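Local coordinates for succinate--CoA ligase subunit alpha (Campylobacter jejuni, PDB 6MEL), which is the alpha subunit of a succinate--CoA ligase, built from a Rossmann-like CoA-binding domain and a CoA-ligase domain, at residues 55-60 with 88-93. Numbering follows the deposited sequence.
Sequences DTVADA and AGIKLA
In the Rossmann-like CoA-binding domain, the first turn of helix 57-64 packs against the turn that leads from helix 78-87 into strand 92-95, with Val-57 and Ala-58 meeting Ala-88 and Ile-90. The contact is purely apolar, without a hydrogen bond between the two segments. Val-57 and Ala-88 share most of it: Val-57 CG1, anti to the backbone N (chi1 178°), meets the methyl of Ala-88, CG1 to Ala-88 CB being 3.7 Å. Val-57 CG1 also lies 4.0 Å from Ile-90 CG1, the two side chains crossing at about a right angle. Beside them the backbones draw close, Ala-58 CA to Ala-88 CA being 4.9 Å, and small residues suit this place: Ala-88 CB rests 4.0 Å from Ala-58 CA. On the sheet side, Val-57 and Ile-90 both touch Ile-12 of strand 10-14, so these branched side chains fill the layer between helices and the largely parallel sheet that marks an alpha/beta fold. Each segment has its own helix-end signal. Thr-56 is the N-cap, its short side chain offering a hydroxyl to first-turn N-H groups: OG1 accepts from Asp-59 N at 3.1 Å with an N-H...O angle of 161°, while Glu-84 OE2 of the adjacent helix takes the N-H of Val-57. Gly-89 closes helix 78-87 in a Schellman motif, where its positive phi (100°) would press a CB against the preceding carbonyl oxygen; the chain then turns Ile-90 inward.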
ATOM      1  N   ASP A  55      27.502  17.272  -3.975  1.00 41.39           N
ATOM      2  CA  ASP A  55      27.159  16.249  -4.958  1.00 44.43           C
ATOM      3  C   ASP A  55      26.733  14.941  -4.285  1.00 40.65           C
ATOM      4  O   ASP A  55      26.031  14.178  -4.906  1.00 43.07           O
ATOM      5  CB  ASP A  55      28.318  15.963  -5.907  1.00 46.47           C
ATOM      6  CG  ASP A  55      28.619  17.132  -6.836  1.00 50.27           C
ATOM      7  OD1 ASP A  55      27.675  17.719  -7.408  1.00 51.55           O
ATOM      8  OD2 ASP A  55      29.767  17.463  -6.933  1.00 53.33           O
ATOM      9  N   THR A  56      27.286  14.662  -3.094  1.00 40.44           N
ATOM     10  CA  THR A  56      27.216  13.375  -2.441  1.00 40.42           C
ATOM     11  C   THR A  56      26.963  13.594  -0.949  1.00 42.63           C
ATOM     12  O   THR A  56      27.394  14.621  -0.350  1.00 41.64           O
ATOM     13  CB  THR A  56      28.500  12.554  -2.630  1.00 42.46           C
ATOM     14  OG1 THR A  56      29.548  13.183  -1.901  1.00 45.03           O
ATOM     15  CG2 THR A  56      28.920  12.441  -4.077  1.00 44.06           C
ATOM     16  N   VAL A  57      26.283  12.626  -0.330  1.00 38.75           N
ATOM     17  CA  VAL A  57      26.096  12.683   1.110  1.00 40.45           C
ATOM     18  C   VAL A  57      27.465  12.645   1.803  1.00 40.22           C
ATOM     19  O   VAL A  57      27.648  13.268   2.843  1.00 39.85           O
ATOM     20  CB  VAL A  57      25.188  11.543   1.627  1.00 39.70           C
ATOM     21  CG1 VAL A  57      25.032  11.592   3.128  1.00 38.72           C
ATOM     22  CG2 VAL A  57      23.812  11.582   0.956  1.00 41.22           C
ATOM     23  N   ALA A  58      28.406  11.854   1.272  1.00 42.61           N
ATOM     24  CA  ALA A  58      29.718  11.699   1.925  1.00 42.42           C
ATOM     25  C   ALA A  58      30.423  13.059   2.045  1.00 44.02           C
ATOM     26  O   ALA A  58      30.955  13.357   3.101  1.00 45.30           O
ATOM     27  CB  ALA A  58      30.585  10.715   1.175  1.00 45.72           C
ATOM     28  N   ASP A  59      30.382  13.871   0.983  1.00 44.42           N
ATOM     29  CA  ASP A  59      30.965  15.257   0.992  1.00 47.66           C
ATOM     30  C   ASP A  59      30.250  16.140   2.017  1.00 47.35           C
ATOM     31  O   ASP A  59      30.890  16.865   2.770  1.00 46.46           O
ATOM     32  CB  ASP A  59      30.864  15.928  -0.379  1.00 52.55           C
ATOM     33  CG  ASP A  59      31.818  15.381  -1.437  1.00 54.95           C
ATOM     34  OD1 ASP A  59      32.739  14.669  -1.062  1.00 56.02           O
ATOM     35  OD2 ASP A  59      31.623  15.679  -2.635  1.00 62.23           O
ATOM     36  N   ALA A  60      28.918  16.033   2.083  1.00 42.94           N
ATOM     37  CA  ALA A  60      28.136  16.830   3.001  1.00 43.02           C
ATOM     38  C   ALA A  60      28.472  16.471   4.450  1.00 45.01           C
ATOM     39  O   ALA A  60      28.591  17.354   5.311  1.00 44.14           O
ATOM     40  CB  ALA A  60      26.661  16.639   2.742  1.00 41.95           C
ATOM     41  N   ALA A  88      27.450   6.667   4.205  1.00 42.14           N
ATOM     42  CA  ALA A  88      28.212   7.856   4.647  1.00 42.21           C
ATOM     43  C   ALA A  88      28.247   8.016   6.175  1.00 42.77           C
ATOM     44  O   ALA A  88      28.875   8.945   6.650  1.00 44.00           O
ATOM     45  CB  ALA A  88      27.575   9.095   4.060  1.00 43.04           C
ATOM     46  N   GLY A  89      27.482   7.225   6.930  1.00 40.82           N
ATOM     47  CA  GLY A  89      27.463   7.359   8.413  1.00 41.30           C
ATOM     48  C   GLY A  89      26.261   8.140   8.960  1.00 43.61           C
ATOM     49  O   GLY A  89      26.206   8.419  10.168  1.00 42.87           O
ATOM     50  N   ILE A  90      25.244   8.436   8.135  1.00 38.08           N
ATOM     51  CA  ILE A  90      23.993   8.980   8.680  1.00 37.79           C
ATOM     52  C   ILE A  90      23.379   8.005   9.693  1.00 38.46           C
ATOM     53  O   ILE A  90      23.380   6.816   9.463  1.00 38.04           O
ATOM     54  CB  ILE A  90      23.014   9.332   7.550  1.00 38.98           C
ATOM     55  CG1 ILE A  90      23.602  10.411   6.641  1.00 39.28           C
ATOM     56  CG2 ILE A  90      21.656   9.740   8.106  1.00 38.26           C
ATOM     57  CD1 ILE A  90      23.819  11.762   7.332  1.00 41.62           C
ATOM     58  N   LYS A  91      22.836   8.541  10.803  1.00 38.46           N
ATOM     59  CA  LYS A  91      22.273   7.729  11.883  1.00 41.17           C
ATOM     60  C   LYS A  91      20.741   7.674  11.843  1.00 37.80           C
ATOM     61  O   LYS A  91      20.165   6.741  12.341  1.00 37.56           O
ATOM     62  CB  LYS A  91      22.758   8.243  13.235  1.00 46.48           C
ATOM     63  CG  LYS A  91      24.267   8.068  13.442  1.00 54.51           C
ATOM     64  CD  LYS A  91      24.780   6.671  13.126  1.00 61.57           C
ATOM     65  CE  LYS A  91      26.289   6.590  12.943  1.00 68.36           C
ATOM     66  NZ  LYS A  91      26.667   5.452  12.060  1.00 72.40           N
ATOM     67  N   LEU A  92      20.108   8.634  11.195  1.00 35.01           N
ATOM     68  CA  LEU A  92      18.660   8.731  11.082  1.00 37.44           C
ATOM     69  C   LEU A  92      18.342   9.370   9.721  1.00 36.93           C
ATOM     70  O   LEU A  92      18.804  10.453   9.420  1.00 38.14           O
ATOM     71  CB  LEU A  92      18.080   9.581  12.227  1.00 37.01           C
ATOM     72  CG  LEU A  92      16.551   9.747  12.166  1.00 38.19           C
ATOM     73  CD1 LEU A  92      15.846   8.413  12.398  1.00 37.14           C
ATOM     74  CD2 LEU A  92      16.038  10.757  13.184  1.00 40.00           C
ATOM     75  N   ALA A  93      17.592   8.649   8.887  1.00 36.99           N
ATOM     76  CA  ALA A  93      17.129   9.129   7.600  1.00 36.37           C
ATOM     77  C   ALA A  93      15.608   9.163   7.609  1.00 36.55           C
ATOM     78  O   ALA A  93      14.963   8.133   7.835  1.00 35.51           O
ATOM     79  CB  ALA A  93      17.634   8.238   6.491  1.00 37.08           C
TER